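Local coordinates for vacuolar-sorting protein BRO1 (Saccharomyces cerevisiae, PDB 1ZB1) that helps sort cargo proteins of the multivesicular body into intralumenal vesicles and recruits the deubiquitinase DOA4 to endosomes, at residues L52-L55 / R56-N60; G61-A64 / P65-S69; L118-E121 / K122-L126. One frame throughout, in Å; residues are numbered along the deposited sequence.

Contact 1: L52-L55 / R56-N60; sequences LDHL and RNNAN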
loop_
_atom_site.group_PDB
_atom_site.type_symbol
_atom_site.label_atom_id
_atom_site.label_comp_id
_atom_site.label_asym_id
_atom_site.label_seq_id
_atom_site.Cartn_x
_atom_site.Cartn_y
_atom_site.Cartn_z
ATOM N N LEU A 52 19.435 7.069 -21.424
ATOM C CA LEU A 52 18.016 7.172 -21.100
ATOM C C LEU A 52 17.260 5.944 -21.598
ATOM O O LEU A 52 16.428 5.393 -20.885
ATOM C CB LEU A 52 17.410 8.416 -21.746
ATOM C CG LEU A 52 15.875 8.478 -21.768
ATOM C CD1 LEU A 52 15.337 8.745 -20.351
ATOM C CD2 LEU A 52 15.427 9.582 -22.716
ATOM N N ASP A 53 17.534 5.532 -22.835
ATOM C CA ASP A 53 16.863 4.368 -23.408
ATOM C C ASP A 53 17.151 3.143 -22.540
ATOM O O ASP A 53 16.283 2.296 -22.316
ATOM C CB ASP A 53 17.356 4.124 -24.837
ATOM C CG ASP A 53 16.564 3.048 -25.553
ATOM O OD1 ASP A 53 15.357 3.265 -25.802
ATOM O OD2 ASP A 53 17.143 1.986 -25.866
ATOM N N HIS A 54 18.382 3.061 -22.053
ATOM C CA HIS A 54 18.791 1.946 -21.203
ATOM C C HIS A 54 18.099 2.024 -19.831
ATOM O O HIS A 54 17.657 1.012 -19.282
ATOM C CB HIS A 54 20.309 1.977 -21.012
ATOM C CG HIS A 54 20.883 0.679 -20.538
ATOM N ND1 HIS A 54 22.037 0.603 -19.790
ATOM C CD2 HIS A 54 20.472 -0.598 -20.727
ATOM C CE1 HIS A 54 22.313 -0.664 -19.536
ATOM N NE2 HIS A 54 21.378 -1.413 -20.093
ATOM N N LEU A 55 18.007 3.235 -19.286
ATOM C CA LEU A 55 17.377 3.446 -17.986
ATOM C C LEU A 55 15.935 2.938 -17.983
ATOM O O LEU A 55 15.527 2.245 -17.053
ATOM C CB LEU A 55 17.408 4.933 -17.620
ATOM C CG LEU A 55 16.647 5.354 -16.361
ATOM C CD1 LEU A 55 17.251 4.670 -15.133
ATOM C CD2 LEU A 55 16.700 6.883 -16.212
ATOM N N ARG A 56 15.169 3.265 -19.024
ATOM C CA ARG A 56 13.777 2.812 -19.091
ATOM C C ARG A 56 13.711 1.293 -19.166
ATOM O O ARG A 56 12.836 0.668 -18.562
ATOM C CB ARG A 56 13.047 3.410 -20.303
ATOM C CG ARG A 56 11.552 2.994 -20.384
ATOM C CD ARG A 56 10.841 3.610 -21.602
ATOM N NE ARG A 56 9.381 3.585 -21.482
ATOM C CZ ARG A 56 8.610 2.524 -21.707
ATOM N NH1 ARG A 56 9.140 1.365 -22.078
ATOM N NH2 ARG A 56 7.295 2.624 -21.557
ATOM N N ASN A 57 14.625 0.682 -19.910
ATOM C CA ASN A 57 14.602 -0.768 -19.985
ATOM C C ASN A 57 14.903 -1.347 -18.604
ATOM O O ASN A 57 14.277 -2.327 -18.187
ATOM C CB ASN A 57 15.600 -1.278 -21.034
ATOM C CG ASN A 57 15.107 -1.051 -22.453
ATOM O OD1 ASN A 57 13.932 -1.265 -22.746
ATOM N ND2 ASN A 57 15.999 -0.631 -23.339
ATOM N N ASN A 58 15.828 -0.728 -17.871
ATOM C CA ASN A 58 16.162 -1.231 -16.531
ATOM C C ASN A 58 15.079 -0.983 -15.477
ATOM O O ASN A 58 15.064 -1.630 -14.432
ATOM C CB ASN A 58 17.500 -0.657 -16.049
ATOM C CG ASN A 58 18.683 -1.233 -16.813
ATOM O OD1 ASN A 58 18.599 -2.338 -17.357
ATOM N ND2 ASN A 58 19.795 -0.501 -16.841
ATOM N N ALA A 59 14.166 -0.054 -15.747
ATOM C CA ALA A 59 13.084 0.221 -14.802
ATOM C C ALA A 59 11.978 -0.807 -15.027
ATOM O O ALA A 59 10.995 -0.869 -14.281
ATOM C CB ALA A 59 12.536 1.622 -15.029
ATOM N N ASN A 60 12.151 -1.632 -16.050
ATOM C CA ASN A 60 11.128 -2.614 -16.372
ATOM C C ASN A 60 11.654 -4.016 -16.636
ATOM O O ASN A 60 11.021 -4.805 -17.354
ATOM C CB ASN A 60 10.329 -2.093 -17.573
ATOM C CG ASN A 60 9.516 -0.854 -17.222
ATOM O OD1 ASN A 60 8.491 -0.947 -16.547
ATOM N ND2 ASN A 60 9.987 0.316 -17.656
#
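Asn-58 lays its amide nitrogen over the imidazole of His-54, ND2 standing 3.6 Å above the middle of one ring face, four residues on along the last turns of helix 46-58 in the Bro1 domain. The two flat groups are not stacked: their planes are inclined by 59°, and the approach is made by one NH2 group and not by the whole amide. Different first torsions bring the pair together. CG of His-54 stands anti to the backbone N (chi1 -162°) and leans forward along the helix, while the amide of Asn-58, anti to its carbonyl carbon, leans back to meet it. Beneath them the backbone bond from Asn-58 N to His-54 O, 2.9 Å, fixes the spacing.

The same i to i+4 relation joins Asp-53 and Asn-57 more loosely. Asn-57 ND2 stops 3.8 Å from Asp-53 OD2, with carboxylate and amide almost perpendicular, and the carboxylate forms a salt bridge with Lys-20 and accepts a hydrogen bond from the backbone N of Trp-23, the first residue of helix 23-34. Arg-56 instead sends an extended chain away from its helix into the protein, where its guanidinium pairs with Glu-121 and also bonds to Thr-18 and to the carbonyl of Glu-19.

Ala-59 N makes only a weak bond to Leu-55 O. Here a side chain takes up a backbone acceptor: Asn-60 ND2 bonds to Arg-56 O at 3.0 Å, the donor tilted 19° from the carbonyl plane.

Contact 2: G61-A64 / P65-S69; sequences GELA and PSSLS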
loop_
_atom_site.group_PDB
_atom_site.type_symbol
_atom_site.label_atom_id
_atom_site.label_comp_id
_atom_site.label_asym_id
_atom_site.label_seq_id
_atom_site.Cartn_x
_atom_site.Cartn_y
_atom_site.Cartn_z
ATOM N N GLY A 61 12.794 -4.335 -16.021
ATOM C CA GLY A 61 13.394 -5.643 -16.220
ATOM C C GLY A 61 13.523 -6.524 -14.986
ATOM O O GLY A 61 12.711 -6.452 -14.056
ATOM N N GLU A 62 14.584 -7.331 -14.970
ATOM C CA GLU A 62 14.835 -8.293 -13.892
ATOM C C GLU A 62 15.627 -7.854 -12.647
ATOM O O GLU A 62 16.033 -8.705 -11.850
ATOM C CB GLU A 62 15.519 -9.530 -14.485
ATOM C CG GLU A 62 14.838 -10.106 -15.716
ATOM C CD GLU A 62 15.624 -11.253 -16.336
ATOM O OE1 GLU A 62 15.774 -12.302 -15.672
ATOM O OE2 GLU A 62 16.095 -11.102 -17.486
ATOM N N LEU A 63 15.853 -6.558 -12.463
ATOM C CA LEU A 63 16.594 -6.101 -11.281
ATOM C C LEU A 63 15.893 -6.431 -9.961
ATOM O O LEU A 63 14.672 -6.568 -9.920
ATOM C CB LEU A 63 16.832 -4.589 -11.356
ATOM C CG LEU A 63 17.857 -4.096 -12.375
ATOM C CD1 LEU A 63 17.829 -2.562 -12.439
ATOM C CD2 LEU A 63 19.248 -4.602 -11.974
ATOM N N ALA A 64 16.671 -6.561 -8.886
ATOM C CA ALA A 64 16.120 -6.857 -7.565
ATOM C C ALA A 64 15.291 -5.643 -7.137
ATOM O O ALA A 64 15.538 -4.531 -7.592
ATOM C CB ALA A 64 17.248 -7.123 -6.564
ATOM N N PRO A 65 14.312 -5.840 -6.240
ATOM C CA PRO A 65 13.441 -4.754 -5.767
ATOM C C PRO A 65 14.031 -3.374 -5.472
ATOM O O PRO A 65 13.581 -2.382 -6.052
ATOM C CB PRO A 65 12.755 -5.370 -4.555
ATOM C CG PRO A 65 12.593 -6.800 -4.980
ATOM C CD PRO A 65 13.966 -7.110 -5.576
ATOM N N SER A 66 15.021 -3.282 -4.584
ATOM C CA SER A 66 15.580 -1.966 -4.278
ATOM C C SER A 66 16.260 -1.306 -5.471
ATOM O O SER A 66 16.138 -0.091 -5.667
ATOM C CB SER A 66 16.542 -2.044 -3.093
ATOM O OG SER A 66 15.806 -2.228 -1.892
ATOM N N SER A 67 16.952 -2.106 -6.275
ATOM C CA SER A 67 17.636 -1.604 -7.460
ATOM C C SER A 67 16.604 -1.227 -8.537
ATOM O O SER A 67 16.750 -0.212 -9.222
ATOM C CB SER A 67 18.605 -2.670 -7.991
ATOM O OG SER A 67 19.407 -2.172 -9.053
ATOM N N LEU A 68 15.565 -2.048 -8.678
ATOM C CA LEU A 68 14.494 -1.792 -9.649
ATOM C C LEU A 68 13.788 -0.479 -9.284
ATOM O O LEU A 68 13.462 0.330 -10.154
ATOM C CB LEU A 68 13.480 -2.947 -9.627
ATOM C CG LEU A 68 12.334 -2.865 -10.648
ATOM C CD1 LEU A 68 12.891 -3.008 -12.069
ATOM C CD2 LEU A 68 11.330 -3.973 -10.371
ATOM N N SER A 69 13.566 -0.279 -7.988
ATOM C CA SER A 69 12.928 0.935 -7.464
ATOM C C SER A 69 13.756 2.166 -7.848
ATOM O O SER A 69 13.235 3.174 -8.351
ATOM C CB SER A 69 12.818 0.827 -5.936
ATOM O OG SER A 69 12.356 2.032 -5.350
#
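The N-terminus of helix 65-86 is the element formed here, with Ala-64 at the N-cap and Pro-65 in the first turn, where a residue lacking an N-H costs the helix no bond. Ala-64 O starts the i to i+4 series by accepting from Leu-68 N at 2.7 Å, a short bond with the donor nearly in line with the carbonyl. At the junction the peptide link itself holds Ala-64 CB and Pro-65 CD 3.4 Å apart.

Just before the cap, Leu-63 folds back on the first turn. Leu-63 CB meets Leu-68 CB at 4.1 Å. With CG swung anti to the carbonyl carbon (chi1 -72°), the isopropyl end lies against Ser-67, and Ser-67 OG is 3.8 Å from both CD1 and CD2 of Leu-63. Leu-68 CD1 reaches back farther still, to 4.0 Å from Gly-61 O, bringing a methyl group against the start of the loop.

Much of this turn is at the surface, but its inner side is covered: Pro-65 rests on Ile-136 and Glu-139, and Leu-68 and Ser-69 on Ile-132, all from helix 118-139, while the loop 61-64 leads in from helix 46-58.

Contact 3: L118-E121 / K122-L126; sequences LAFE and KSCTL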
loop_
_atom_site.group_PDB
_atom_site.type_symbol
_atom_site.label_atom_id
_atom_site.label_comp_id
_atom_site.label_asym_id
_atom_site.label_seq_id
_atom_site.Cartn_x
_atom_site.Cartn_y
_atom_site.Cartn_z
ATOM N N LEU A 118 2.718 12.742 -21.444
ATOM C CA LEU A 118 3.700 12.427 -20.420
ATOM C C LEU A 118 2.984 11.940 -19.159
ATOM O O LEU A 118 3.526 11.125 -18.415
ATOM C CB LEU A 118 4.572 13.657 -20.116
ATOM C CG LEU A 118 5.442 14.132 -21.295
ATOM C CD1 LEU A 118 6.290 15.335 -20.892
ATOM C CD2 LEU A 118 6.348 12.984 -21.755
ATOM N N ALA A 119 1.760 12.419 -18.931
ATOM C CA ALA A 119 0.985 11.999 -17.761
ATOM C C ALA A 119 0.741 10.487 -17.751
ATOM O O ALA A 119 0.712 9.864 -16.683
ATOM C CB ALA A 119 -0.362 12.740 -17.717
ATOM N N PHE A 120 0.548 9.898 -18.929
ATOM C CA PHE A 120 0.313 8.457 -19.023
ATOM C C PHE A 120 1.593 7.710 -18.611
ATOM O O PHE A 120 1.553 6.827 -17.751
ATOM C CB PHE A 120 -0.085 8.078 -20.460
ATOM C CG PHE A 120 -0.418 6.613 -20.648
ATOM C CD1 PHE A 120 -1.371 5.988 -19.847
ATOM C CD2 PHE A 120 0.197 5.869 -21.654
ATOM C CE1 PHE A 120 -1.714 4.643 -20.040
ATOM C CE2 PHE A 120 -0.139 4.517 -21.860
ATOM C CZ PHE A 120 -1.097 3.909 -21.049
ATOM N N GLU A 121 2.723 8.079 -19.211
ATOM C CA GLU A 121 4.008 7.434 -18.897
ATOM C C GLU A 121 4.356 7.631 -17.409
ATOM O O GLU A 121 4.818 6.699 -16.747
ATOM C CB GLU A 121 5.123 7.993 -19.803
ATOM C CG GLU A 121 6.523 7.380 -19.575
ATOM C CD GLU A 121 6.739 6.038 -20.273
ATOM O OE1 GLU A 121 5.766 5.289 -20.478
ATOM O OE2 GLU A 121 7.904 5.723 -20.610
ATOM N N LYS A 122 4.096 8.828 -16.883
ATOM C CA LYS A 122 4.355 9.137 -15.476
ATOM C C LYS A 122 3.489 8.317 -14.522
ATOM O O LYS A 122 3.997 7.665 -13.610
ATOM C CB LYS A 122 4.096 10.624 -15.189
ATOM C CG LYS A 122 5.216 11.563 -15.590
ATOM C CD LYS A 122 4.758 13.025 -15.573
ATOM C CE LYS A 122 4.165 13.430 -14.226
ATOM N NZ LYS A 122 3.812 14.880 -14.180
ATOM N N SER A 123 2.175 8.365 -14.724
ATOM C CA SER A 123 1.252 7.646 -13.854
ATOM C C SER A 123 1.543 6.148 -13.798
ATOM O O SER A 123 1.519 5.548 -12.716
ATOM C CB SER A 123 -0.205 7.890 -14.297
ATOM O OG SER A 123 -0.439 7.432 -15.616
ATOM N N CYS A 124 1.823 5.543 -14.949
ATOM C CA CYS A 124 2.104 4.109 -14.980
ATOM C C CYS A 124 3.407 3.781 -14.237
ATOM O O CYS A 124 3.485 2.796 -13.498
ATOM C CB CYS A 124 2.164 3.612 -16.423
ATOM S SG CYS A 124 0.531 3.525 -17.231
ATOM N N THR A 125 4.423 4.609 -14.437
ATOM C CA THR A 125 5.697 4.414 -13.761
ATOM C C THR A 125 5.517 4.545 -12.234
ATOM O O THR A 125 6.047 3.740 -11.465
ATOM C CB THR A 125 6.736 5.452 -14.250
ATOM O OG1 THR A 125 7.077 5.183 -15.616
ATOM C CG2 THR A 125 7.995 5.392 -13.390
ATOM N N LEU A 126 4.769 5.556 -11.795
ATOM C CA LEU A 126 4.553 5.759 -10.356
ATOM C C LEU A 126 3.725 4.624 -9.748
ATOM O O LEU A 126 3.896 4.266 -8.578
ATOM C CB LEU A 126 3.887 7.121 -10.102
ATOM C CG LEU A 126 3.507 7.454 -8.650
ATOM C CD1 LEU A 126 4.698 7.240 -7.714
ATOM C CD2 LEU A 126 3.036 8.901 -8.591
#
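One face of the Phe-120 ring carries the sulfur of Cys-124, while Trp-99 of strand 97-100 meets the same phenyl group in an edge-to-face pair. Cys-124 SG sits 4.2 Å from the centroid of the Phe-120 ring, 28° off its normal. Of the ring atoms, Phe-120 CE1 is closest to Cys-124 SG, at 3.8 Å. This is a sulfur-aromatic contact between residues i and i+4 of helix 118-139. With chi1 at -177° the phenyl swings out from the helix, and the thiol of Cys-124, one turn on, turns back over it.

Two hydroxyls fold onto the helix backbone. Ser-123 OG lies between two carbonyl oxygens, 2.9 Å from Ala-119 O and 3.0 Å from Phe-120 O, and its single proton could serve either. Thr-125 is clearer: OG1 donates to Glu-121 O at 2.9 Å, and Thr-125 N bonds to the same oxygen from the opposite face of its carbonyl plane, so two donors grip one acceptor.

The methylene chain of Lys-122 passes alongside Leu-118 O, with Lys-122 CG at 3.3 Å, and carries its ammonium to Glu-80 and the ring of Tyr-83 on helix 65-86. Glu-121 leaves by another direction, bent at chi2, and its carboxylate has Tyr-75 OH and Trp-99 NE1 as partners besides Arg-56.

Buried polarity is therefore matched within the protein: the hydroxyls turn to their own helix, while the charged ends find partners on other elements, an environment that would probably keep the Glu-121 carboxylate ionised.

The three contacts illustrate how local side-chain chemistry follows position in a mainly helical framework. Contact 3 is core; contact 1, near the end of helix 46-58, is partly buried, and contact 2 is largely surface. Contacts 1 and 2 are successive in the chain, and the methyl CD1 of Leu-68 packs on the carbonyls of Asn-58 and Ala-59. A salt bridge joins contacts 1 and 3, whereas contacts 2 and 3 stay about 8 Å apart at their nearest atoms, although side chains of contact 2 rest farther along helix 118-139, which carries contact 3. Amides predominate in contact 1, apolar packing in contact 2, and sulfur and hydroxyl groups in contact 3, whose charged ends are paired with other helices.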